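Local coordinates for protein putative ring-cleaving dioxygenase MhqO (Bacillus subtilis subsp. subtilis, PDB 3OAJ) that is a putative iron-dependent extradiol dioxygenase that may cleave the rings of aromatic compounds and so contribute to their degradation, at residues A[8-13]-A[266-271]; A[157-162]-A[197-202]; A[215-220]-A[262-267]; A[239-244]-A[255-260]. All blocks are in the same frame, centred on the assembly; numbering follows the deposited sequence.

Interaction 1 of 4, residues A[8-13]-A[266-271]; sequences GIHHIT and EIATDP. With ZN (zinc ion), chain C; SO4 (sulfate ion), chain D.
His11 and Glu266 cross at about a right angle and meet at the zinc ion, the imidazole and carboxylate planes standing 82° apart. NE2 of His11 binds the zinc at 2.1 Å and OE1 of Glu266 binds it at 1.8 Å, so the 3.1 Å between that NE2 and that OE1 reflects a shared metal and not a hydrogen bond. With CG anti to the backbone N (chi1 170°) and the rest of the chain extended, Glu266 carries its carboxylate straight out to the ion. His218 completes the protein ligands. Such a two-histidine, one-carboxylate triad is the iron site of extradiol dioxygenases of the vicinal oxygen chelate fold, and the same three residues are predicted to hold Fe(2+) here. A sulfate, probably from the crystallisation liquor, also binds the zinc through O3 and O4, and OG1 of Thr13 donates to O3. Behind the metal ligand, ND1 of His11 donates straight to ND1 of His10 at 2.8 Å, which helps to hold the first-shell ring in its rotation. His10 lies with one face under Ala268, whose CB sits 3.6 Å from the ring centroid in a CH-pi contact, while NE2 of His10 bonds weakly to Thr269 O (2.9 Å, 126°).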
# COMPACT_ATOMS: atom_id res chain seq x y z
N GLY A 8 -8.59 9.01 -0.79
CA GLY A 8 -8.33 7.63 -0.36
C GLY A 8 -6.85 7.33 -0.26
O GLY A 8 -6.01 8.24 -0.29
N ILE A 9 -6.53 6.04 -0.18
CA ILE A 9 -5.14 5.61 -0.09
C ILE A 9 -4.38 5.97 -1.39
O ILE A 9 -4.90 5.78 -2.52
CB ILE A 9 -5.08 4.09 0.14
CG1 ILE A 9 -5.72 3.71 1.49
CG2 ILE A 9 -3.63 3.57 0.03
CD1 ILE A 9 -6.03 2.21 1.63
N HIS A 10 -3.17 6.50 -1.22
CA HIS A 10 -2.21 6.71 -2.29
C HIS A 10 -1.37 5.44 -2.45
O HIS A 10 -1.35 4.84 -3.51
CB HIS A 10 -1.34 7.95 -1.99
CG HIS A 10 -0.41 8.33 -3.10
ND1 HIS A 10 0.76 7.65 -3.35
CD2 HIS A 10 -0.46 9.34 -4.00
CE1 HIS A 10 1.37 8.21 -4.38
NE2 HIS A 10 0.67 9.25 -4.78
N HIS A 11 -0.67 5.06 -1.39
CA HIS A 11 0.11 3.82 -1.40
C HIS A 11 0.25 3.32 0.04
O HIS A 11 -0.08 4.04 0.98
CB HIS A 11 1.51 4.02 -2.02
CG HIS A 11 2.39 4.97 -1.27
ND1 HIS A 11 2.40 6.32 -1.51
CD2 HIS A 11 3.33 4.75 -0.32
CE1 HIS A 11 3.31 6.90 -0.74
NE2 HIS A 11 3.88 5.97 0.00
N ILE A 12 0.69 2.08 0.17
CA ILE A 12 1.05 1.50 1.44
C ILE A 12 2.46 0.96 1.29
O ILE A 12 2.85 0.42 0.26
CB ILE A 12 0.05 0.34 1.79
CG1 ILE A 12 -1.32 0.93 2.15
CG2 ILE A 12 0.56 -0.54 2.92
CD1 ILE A 12 -2.47 -0.07 2.12
N THR A 13 3.24 1.07 2.36
CA THR A 13 4.64 0.70 2.33
C THR A 13 4.95 -0.29 3.44
O THR A 13 4.58 -0.09 4.60
CB THR A 13 5.54 1.95 2.43
OG1 THR A 13 5.31 2.75 1.27
CG2 THR A 13 7.05 1.59 2.59
N GLU A 266 0.82 9.19 6.06
CA GLU A 266 1.54 10.03 5.11
C GLU A 266 0.49 10.69 4.23
O GLU A 266 -0.57 10.12 4.02
CB GLU A 266 2.48 9.15 4.27
CG GLU A 266 3.14 9.84 3.05
CD GLU A 266 3.98 8.90 2.23
OE1 GLU A 266 4.08 7.70 2.58
OE2 GLU A 266 4.54 9.36 1.22
N ILE A 267 0.76 11.91 3.78
CA ILE A 267 -0.00 12.49 2.67
C ILE A 267 0.97 12.58 1.49
O ILE A 267 2.03 13.19 1.61
CB ILE A 267 -0.58 13.89 2.99
CG1 ILE A 267 -1.32 13.91 4.35
CG2 ILE A 267 -1.43 14.43 1.79
CD1 ILE A 267 -2.52 13.03 4.44
N ALA A 268 0.59 11.96 0.38
CA ALA A 268 1.39 11.92 -0.84
C ALA A 268 0.60 12.51 -1.99
O ALA A 268 -0.60 12.24 -2.15
CB ALA A 268 1.76 10.48 -1.17
N THR A 269 1.28 13.30 -2.81
CA THR A 269 0.64 13.91 -3.95
C THR A 269 0.38 12.90 -5.07
O THR A 269 1.23 12.04 -5.35
CB THR A 269 1.48 15.05 -4.53
OG1 THR A 269 2.76 14.56 -4.95
CG2 THR A 269 1.66 16.20 -3.53
N ASP A 270 -0.78 13.02 -5.73
CA ASP A 270 -1.05 12.17 -6.89
C ASP A 270 0.03 12.32 -7.98
O ASP A 270 0.58 11.31 -8.42
CB ASP A 270 -2.46 12.38 -7.47
CG ASP A 270 -3.56 11.78 -6.60
OD1 ASP A 270 -3.26 11.02 -5.65
OD2 ASP A 270 -4.75 12.10 -6.85
N PRO A 271 0.36 13.56 -8.39
CA PRO A 271 1.45 13.71 -9.36
C PRO A 271 2.86 13.68 -8.75
O PRO A 271 3.02 13.91 -7.54
CB PRO A 271 1.18 15.10 -9.98
CG PRO A 271 0.42 15.85 -8.96
CD PRO A 271 -0.29 14.85 -8.07
ZN ZN C . 5.03 6.47 1.69
S SO4 D . 7.42 6.32 1.04
O1 SO4 D . 7.92 6.65 2.38
O2 SO4 D . 8.48 6.16 0.07
O3 SO4 D . 6.59 5.12 1.06
O4 SO4 D . 6.63 7.47 0.60
O HOH W 1 2.33 9.36 -7.43

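Interaction 2 of 4, residues A[157-162]-A[197-202]; sequences ATLLSE and NVIDLK
Leu159 reaches across to both Leu201 and Ile199 on one face of two parallel strands. Its CB lies 4.1 Å from CD1 of Leu201 and also near the carbonyl O of Asp200. CG, set beside the backbone N by a chi1 of -50°, comes near that same carbonyl O and approaches the CG2 methyl of Ile199. At the tip, CD1 rests against this methyl at 3.9 Å, the two side chains slanting across one another. Ala157 shares the face, and Leu201 continues it toward Ser161, whose CB touches the Leu201 CD1. Thr158 and Asp200 occupy the other face, OG1 of the threonine 3.8 Å from CB of the aspartate; the carboxylate itself is engaged in salt bridges with Arg188 and Arg111. Farther along, CD2 of Leu160 lies against the aliphatic part of Lys202, whose NZ runs on to a salt bridge with Asp185. Between the backbones, Ala157 and Leu159 each both give and receive. Asp200 N donates to Ala157 O at 2.9 Å, Leu159 N to Asp200 O at 2.8 Å, and Lys202 N to Leu159 O at 3.1 Å. Past the last bridge, a water accepts from Ser161 N and donates to Lys202 O. The leucine face packs on helix 164-174, which belongs to the connection between the strands, as expected for a beta-alpha-beta-beta-beta module of the vicinal oxygen chelate fold.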
# COMPACT_ATOMS: atom_id res chain seq x y z
N ALA A 157 -8.09 -0.80 3.61
CA ALA A 157 -7.20 -1.36 4.62
C ALA A 157 -7.92 -1.46 5.94
O ALA A 157 -8.94 -0.77 6.17
CB ALA A 157 -5.93 -0.49 4.77
N THR A 158 -7.37 -2.30 6.82
CA THR A 158 -7.87 -2.44 8.19
C THR A 158 -6.77 -1.95 9.13
O THR A 158 -5.65 -2.43 9.08
CB THR A 158 -8.23 -3.92 8.52
OG1 THR A 158 -9.31 -4.33 7.66
CG2 THR A 158 -8.63 -4.07 10.01
N LEU A 159 -7.11 -0.95 9.95
CA LEU A 159 -6.17 -0.31 10.86
C LEU A 159 -6.28 -0.88 12.26
O LEU A 159 -7.38 -1.08 12.77
CB LEU A 159 -6.42 1.20 10.92
CG LEU A 159 -6.51 1.91 9.55
CD1 LEU A 159 -6.76 3.41 9.73
CD2 LEU A 159 -5.26 1.66 8.73
N LEU A 160 -5.12 -1.11 12.87
CA LEU A 160 -5.01 -1.52 14.26
C LEU A 160 -4.44 -0.34 15.03
O LEU A 160 -3.28 0.01 14.87
CB LEU A 160 -4.09 -2.73 14.40
CG LEU A 160 -4.36 -3.92 13.47
CD1 LEU A 160 -3.33 -5.01 13.71
CD2 LEU A 160 -5.77 -4.47 13.70
N SER A 161 -5.28 0.30 15.82
CA SER A 161 -4.92 1.53 16.51
C SER A 161 -4.76 1.31 18.02
O SER A 161 -5.55 0.58 18.63
CB SER A 161 -6.01 2.59 16.25
OG SER A 161 -5.83 3.73 17.07
N GLU A 162 -3.76 1.94 18.62
CA GLU A 162 -3.63 1.91 20.08
C GLU A 162 -4.77 2.69 20.75
O GLU A 162 -5.10 2.42 21.90
CB GLU A 162 -2.29 2.46 20.55
CG GLU A 162 -1.09 1.59 20.21
CD GLU A 162 0.19 2.09 20.84
OE1 GLU A 162 0.12 2.88 21.81
OE2 GLU A 162 1.27 1.68 20.37
N ASN A 197 -10.50 2.95 -0.83
CA ASN A 197 -11.51 3.84 -0.25
C ASN A 197 -12.31 3.30 0.93
O ASN A 197 -13.05 4.07 1.56
CB ASN A 197 -12.45 4.35 -1.34
CG ASN A 197 -13.13 3.24 -2.11
OD1 ASN A 197 -12.79 2.07 -1.97
ND2 ASN A 197 -14.06 3.62 -2.97
N VAL A 198 -12.19 2.02 1.22
CA VAL A 198 -12.95 1.43 2.32
C VAL A 198 -12.00 1.12 3.48
O VAL A 198 -11.17 0.20 3.42
CB VAL A 198 -13.74 0.16 1.88
CG1 VAL A 198 -14.51 -0.42 3.06
CG2 VAL A 198 -14.71 0.49 0.72
N ILE A 199 -12.11 1.93 4.52
CA ILE A 199 -11.17 1.87 5.64
C ILE A 199 -11.84 1.33 6.91
O ILE A 199 -12.73 1.98 7.45
CB ILE A 199 -10.54 3.28 5.91
CG1 ILE A 199 -10.03 3.93 4.60
CG2 ILE A 199 -9.47 3.20 7.00
CD1 ILE A 199 -8.98 3.09 3.81
N ASP A 200 -11.44 0.14 7.33
CA ASP A 200 -11.97 -0.49 8.53
C ASP A 200 -11.01 -0.24 9.67
O ASP A 200 -9.79 -0.27 9.48
CB ASP A 200 -12.17 -1.99 8.31
CG ASP A 200 -13.28 -2.28 7.31
OD1 ASP A 200 -14.34 -1.63 7.44
OD2 ASP A 200 -13.08 -3.11 6.39
N LEU A 201 -11.58 0.05 10.83
CA LEU A 201 -10.81 0.32 12.03
C LEU A 201 -11.29 -0.67 13.09
O LEU A 201 -12.48 -0.72 13.42
CB LEU A 201 -11.01 1.78 12.48
CG LEU A 201 -10.51 2.20 13.87
CD1 LEU A 201 -8.99 2.09 14.00
CD2 LEU A 201 -10.95 3.63 14.15
N LYS A 202 -10.36 -1.45 13.62
CA LYS A 202 -10.65 -2.39 14.68
C LYS A 202 -10.87 -1.62 15.98
O LYS A 202 -10.12 -0.70 16.31
CB LYS A 202 -9.51 -3.42 14.82
CG LYS A 202 -9.88 -4.60 15.71
CD LYS A 202 -8.89 -5.74 15.54
CE LYS A 202 -9.12 -6.86 16.57
NZ LYS A 202 -10.43 -7.54 16.45
O HOH W 2 -7.55 -0.92 16.66

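Interaction 3 of 4, residues A[215-220]-A[262-267]; sequences TVHHIA and EILFEI. With ZN (zinc ion), chain C.
The imidazole of His218 has OE1 of Glu266 at its edge, near the ring plane, a closeness that comes from the shared zinc; CD2 of the preceding His217 is at the edge too, and Leu264 CD2 approaches obliquely. Ring and carboxylate planes are turned 51° apart, and the zinc lies where they converge, 2.3 Å from NE2 of His218. A chi1 of 64°, which puts CG between the backbone N and the carbonyl carbon, raises the ring from the strand toward the ion. Ala220 CB lies 3.4 Å from OE1 of Glu266, a small side chain beside the metal-binding carboxylate. The Phe265 ring, on the other face of the sheet, runs alongside Ile219 in the same direction, CG2 of the isoleucine reaching CD1 of the phenylalanine at 3.6 Å, and Trp221 meets the Phe265 ring edge-to-face. Strands 215-223 and 264-269 run parallel here, joined by Ile219 N to Leu264 O at 3.2 Å and Glu266 N to Ile219 O at 2.9 Å. This parallel pair lies beside strand 9-16 in the mixed sheet of the vicinal oxygen chelate fold, and it brings two metal ligands to one face. His217 and His218 form a classic beta bulge opposite Thr13. Beyond the paired residues a water bridges the strands, accepting from Leu264 N and donating to His217 O. The His218 CB also touches Leu264 CG at 3.7 Å, while Leu264 runs beside His217, its CD2 reaching that ring obliquely.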
# COMPACT_ATOMS: atom_id res chain seq x y z
N THR A 215 5.72 -6.48 8.44
CA THR A 215 4.75 -5.51 8.95
C THR A 215 4.62 -4.36 7.98
O THR A 215 5.54 -4.07 7.21
CB THR A 215 5.11 -4.97 10.37
OG1 THR A 215 6.27 -4.13 10.32
CG2 THR A 215 5.30 -6.11 11.38
N VAL A 216 3.46 -3.71 8.01
CA VAL A 216 3.25 -2.49 7.22
C VAL A 216 3.90 -1.33 7.96
O VAL A 216 3.64 -1.13 9.15
CB VAL A 216 1.76 -2.21 7.00
CG1 VAL A 216 1.57 -0.88 6.28
CG2 VAL A 216 1.13 -3.37 6.21
N HIS A 217 4.73 -0.57 7.25
CA HIS A 217 5.49 0.55 7.84
C HIS A 217 4.62 1.80 7.98
O HIS A 217 4.64 2.47 9.01
CB HIS A 217 6.73 0.86 7.00
CG HIS A 217 7.61 1.92 7.61
ND1 HIS A 217 8.68 1.62 8.42
CD2 HIS A 217 7.55 3.27 7.54
CE1 HIS A 217 9.25 2.74 8.82
NE2 HIS A 217 8.58 3.76 8.31
N HIS A 218 3.87 2.11 6.92
CA HIS A 218 2.97 3.26 6.95
C HIS A 218 1.93 3.22 5.85
O HIS A 218 2.05 2.42 4.89
CB HIS A 218 3.76 4.58 6.91
CG HIS A 218 4.54 4.79 5.64
ND1 HIS A 218 5.86 4.42 5.52
CD2 HIS A 218 4.21 5.39 4.47
CE1 HIS A 218 6.31 4.78 4.33
NE2 HIS A 218 5.32 5.35 3.66
N ILE A 219 0.91 4.06 5.99
CA ILE A 219 -0.12 4.20 4.99
C ILE A 219 -0.18 5.65 4.51
O ILE A 219 -0.23 6.57 5.32
CB ILE A 219 -1.49 3.68 5.52
CG1 ILE A 219 -2.59 3.82 4.46
CG2 ILE A 219 -1.90 4.35 6.85
CD1 ILE A 219 -3.79 2.88 4.67
N ALA A 220 -0.19 5.83 3.18
CA ALA A 220 -0.24 7.16 2.60
C ALA A 220 -1.61 7.44 2.00
O ALA A 220 -2.21 6.60 1.30
CB ALA A 220 0.83 7.31 1.53
N GLU A 262 -0.90 5.66 17.10
CA GLU A 262 0.49 5.27 16.80
C GLU A 262 0.74 4.74 15.39
O GLU A 262 1.86 4.32 15.08
CB GLU A 262 1.07 4.33 17.87
CG GLU A 262 1.31 5.04 19.21
CD GLU A 262 2.21 6.26 19.06
OE1 GLU A 262 3.27 6.12 18.43
OE2 GLU A 262 1.86 7.35 19.57
N ILE A 263 -0.25 4.80 14.50
CA ILE A 263 -0.03 4.45 13.11
C ILE A 263 0.68 5.60 12.42
O ILE A 263 0.32 6.77 12.63
CB ILE A 263 -1.36 4.14 12.39
CG1 ILE A 263 -2.17 3.10 13.18
CG2 ILE A 263 -1.10 3.59 11.00
CD1 ILE A 263 -3.62 2.97 12.69
N LEU A 264 1.67 5.29 11.59
CA LEU A 264 2.33 6.32 10.80
C LEU A 264 1.52 6.58 9.53
O LEU A 264 1.32 5.67 8.71
CB LEU A 264 3.77 5.91 10.48
CG LEU A 264 4.57 6.95 9.68
CD1 LEU A 264 4.63 8.28 10.43
CD2 LEU A 264 5.99 6.44 9.37
N PHE A 265 1.05 7.82 9.39
CA PHE A 265 0.30 8.24 8.21
C PHE A 265 1.19 9.11 7.33
O PHE A 265 2.16 9.74 7.79
CB PHE A 265 -0.90 9.09 8.64
CG PHE A 265 -2.16 8.30 9.00
CD1 PHE A 265 -2.12 6.93 9.28
CD2 PHE A 265 -3.38 8.96 9.12
CE1 PHE A 265 -3.27 6.24 9.63
CE2 PHE A 265 -4.56 8.27 9.45
CZ PHE A 265 -4.50 6.91 9.72
N GLU A 266 0.82 9.19 6.06
CA GLU A 266 1.54 10.03 5.11
C GLU A 266 0.49 10.69 4.23
O GLU A 266 -0.57 10.12 4.02
CB GLU A 266 2.48 9.15 4.27
CG GLU A 266 3.14 9.84 3.05
CD GLU A 266 3.98 8.90 2.23
OE1 GLU A 266 4.08 7.70 2.58
OE2 GLU A 266 4.54 9.36 1.22
N ILE A 267 0.76 11.91 3.78
CA ILE A 267 -0.00 12.49 2.67
C ILE A 267 0.97 12.58 1.49
O ILE A 267 2.03 13.19 1.61
CB ILE A 267 -0.58 13.89 2.99
CG1 ILE A 267 -1.32 13.91 4.35
CG2 ILE A 267 -1.43 14.43 1.79
CD1 ILE A 267 -2.52 13.03 4.44
ZN ZN C . 5.03 6.47 1.69
O HOH W 3 2.43 2.48 11.21

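Interaction 4 of 4, residues A[239-244]-A[255-260]; sequences HGYGVT and IYFREH. With SO4 (sulfate ion), chain D.
Aromatic contacts join Tyr241 to His260 and Phe257. Tyr241 sets CE2 over the centre of the His260 imidazole in an offset stack, with centroids 4.2 Å apart and planes only 12° from parallel. Phe257 instead turns its edge toward a face of Tyr241, the planes 67° apart; its chi1 of 66° places the ring between its backbone N and carbonyl carbon, where CD2 meets Tyr241 CG and CD2. Direct hydrogen bonds concentrate at Thr244. Its N donates to Tyr256 O at 3.0 Å, while its OG1 accepts from Tyr256 N at 2.9 Å, a side chain taking the place of a backbone acceptor. Water carries much of the remaining polar contact. One molecule accepts from Gly242 N and donates to Arg258 O, another accepts from Arg258 N and donates to Gly242 O, and a third joins Tyr241 OH, Glu259 OE2 and His260 N. Apolar contact comes from Val243, whose CG2 lies 4.0 Å from CB of Ile255. At the far end of the Tyr256 ring, OH donates to sulfate O1 at 2.7 Å, beside the metal site. Segment 239-244 follows helix 226-238 and runs roughly antiparallel to 255-260; Tyr241 and Phe257 both pack on Ile236 of that helix, Tyr241 also touches Leu170 of helix 164-174, and strand 253-258 pairs on with strand 264-269.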
# COMPACT_ATOMS: atom_id res chain seq x y z
N HIS A 239 -3.73 21.07 14.13
CA HIS A 239 -4.79 20.27 14.76
C HIS A 239 -4.30 19.09 15.57
O HIS A 239 -4.99 18.07 15.71
CB HIS A 239 -5.85 19.91 13.74
CG HIS A 239 -6.63 21.09 13.29
ND1 HIS A 239 -6.13 22.02 12.41
CD2 HIS A 239 -7.86 21.54 13.65
CE1 HIS A 239 -7.02 22.98 12.23
NE2 HIS A 239 -8.08 22.70 12.96
N GLY A 240 -3.10 19.24 16.13
CA GLY A 240 -2.69 18.36 17.22
C GLY A 240 -1.68 17.28 16.89
O GLY A 240 -1.45 16.38 17.71
N TYR A 241 -1.06 17.37 15.71
CA TYR A 241 -0.07 16.38 15.29
C TYR A 241 1.24 17.05 14.91
O TYR A 241 1.26 18.19 14.45
CB TYR A 241 -0.59 15.60 14.08
CG TYR A 241 -1.90 14.89 14.33
CD1 TYR A 241 -3.12 15.53 14.09
CD2 TYR A 241 -1.91 13.59 14.83
CE1 TYR A 241 -4.33 14.88 14.32
CE2 TYR A 241 -3.11 12.93 15.07
CZ TYR A 241 -4.31 13.58 14.81
OH TYR A 241 -5.47 12.90 15.06
N GLY A 242 2.35 16.33 15.10
CA GLY A 242 3.61 16.70 14.46
C GLY A 242 3.62 16.24 13.01
O GLY A 242 3.25 15.11 12.71
N VAL A 243 4.08 17.11 12.10
CA VAL A 243 4.14 16.80 10.66
C VAL A 243 5.52 17.16 10.11
O VAL A 243 6.08 18.22 10.46
CB VAL A 243 3.00 17.49 9.82
CG1 VAL A 243 3.10 18.98 9.85
CG2 VAL A 243 2.94 16.97 8.38
N THR A 244 6.05 16.29 9.26
CA THR A 244 7.35 16.55 8.66
C THR A 244 7.30 17.66 7.61
O THR A 244 6.21 18.00 7.12
CB THR A 244 7.91 15.30 7.95
OG1 THR A 244 7.10 15.00 6.80
CG2 THR A 244 8.00 14.11 8.87
N ILE A 255 4.50 14.14 2.97
CA ILE A 255 4.61 14.56 4.37
C ILE A 255 4.14 13.41 5.24
O ILE A 255 3.30 12.61 4.82
CB ILE A 255 3.79 15.84 4.69
CG1 ILE A 255 2.30 15.65 4.36
CG2 ILE A 255 4.36 17.02 3.91
CD1 ILE A 255 1.42 16.85 4.73
N TYR A 256 4.70 13.33 6.44
CA TYR A 256 4.40 12.23 7.38
C TYR A 256 3.96 12.76 8.74
O TYR A 256 4.47 13.77 9.22
CB TYR A 256 5.64 11.34 7.59
CG TYR A 256 6.26 10.80 6.31
CD1 TYR A 256 5.92 9.54 5.82
CD2 TYR A 256 7.17 11.57 5.57
CE1 TYR A 256 6.50 9.05 4.63
CE2 TYR A 256 7.75 11.10 4.40
CZ TYR A 256 7.40 9.84 3.93
OH TYR A 256 7.97 9.37 2.76
N PHE A 257 3.03 12.04 9.36
CA PHE A 257 2.65 12.33 10.75
C PHE A 257 2.19 11.06 11.43
O PHE A 257 1.43 10.28 10.83
CB PHE A 257 1.59 13.44 10.84
CG PHE A 257 0.24 13.08 10.24
CD1 PHE A 257 0.03 13.12 8.87
CD2 PHE A 257 -0.85 12.80 11.08
CE1 PHE A 257 -1.23 12.84 8.32
CE2 PHE A 257 -2.11 12.52 10.55
CZ PHE A 257 -2.30 12.54 9.17
N ARG A 258 2.67 10.86 12.65
CA ARG A 258 2.20 9.73 13.44
C ARG A 258 0.92 10.11 14.14
O ARG A 258 0.85 11.16 14.82
CB ARG A 258 3.24 9.26 14.46
CG ARG A 258 2.90 7.85 14.97
CD ARG A 258 4.07 7.15 15.55
NE ARG A 258 5.15 6.90 14.61
CZ ARG A 258 5.31 5.79 13.89
NH1 ARG A 258 4.42 4.79 13.96
NH2 ARG A 258 6.37 5.68 13.10
N GLU A 259 -0.13 9.31 13.95
CA GLU A 259 -1.40 9.68 14.56
C GLU A 259 -1.49 9.14 15.99
O GLU A 259 -0.54 8.49 16.46
CB GLU A 259 -2.58 9.33 13.63
CG GLU A 259 -2.75 7.86 13.27
CD GLU A 259 -3.44 7.07 14.35
OE1 GLU A 259 -2.90 6.02 14.74
OE2 GLU A 259 -4.50 7.51 14.85
N HIS A 260 -2.58 9.46 16.69
CA HIS A 260 -2.61 9.20 18.14
C HIS A 260 -2.70 7.72 18.49
O HIS A 260 -2.31 7.33 19.59
CB HIS A 260 -3.72 10.00 18.83
CG HIS A 260 -3.66 11.47 18.58
ND1 HIS A 260 -2.48 12.19 18.57
CD2 HIS A 260 -4.64 12.37 18.29
CE1 HIS A 260 -2.74 13.46 18.33
NE2 HIS A 260 -4.04 13.60 18.16
S SO4 D . 7.42 6.32 1.04
O1 SO4 D . 7.92 6.65 2.38
O2 SO4 D . 8.48 6.16 0.07
O3 SO4 D . 6.59 5.12 1.06
O4 SO4 D . 6.63 7.47 0.60
O HOH W 4 -5.38 15.90 17.52
O HOH W 5 -5.22 10.02 15.96
O HOH W 6 4.48 12.80 13.74
O HOH W 7 2.21 13.47 15.75
O HOH W 8 6.08 13.86 11.73

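Interactions 1 and 3 share Glu266 and strand 264-269, and both end at the zinc; they are buried, their chemistry divided between metal coordination and, in 3, parallel backbone pairing. Strand 215-223 stands between the two strands of interaction 1 in the sheet, so 8-13 and 266-271 share no backbone pairing and meet through side chains, one of them reaching a backbone carbonyl. Interaction 2 is equally buried but belongs to the other mixed sheet, where parallel backbone pairing and leucine-isoleucine packing carry the contact and charged ends pair outside it; its Ala157 and Leu159 pack on Ile219 and Ile263 of interaction 3. Interaction 4 lies farthest out, partly buried and rich in bridging waters, yet Tyr256 links it inward to the sulfate.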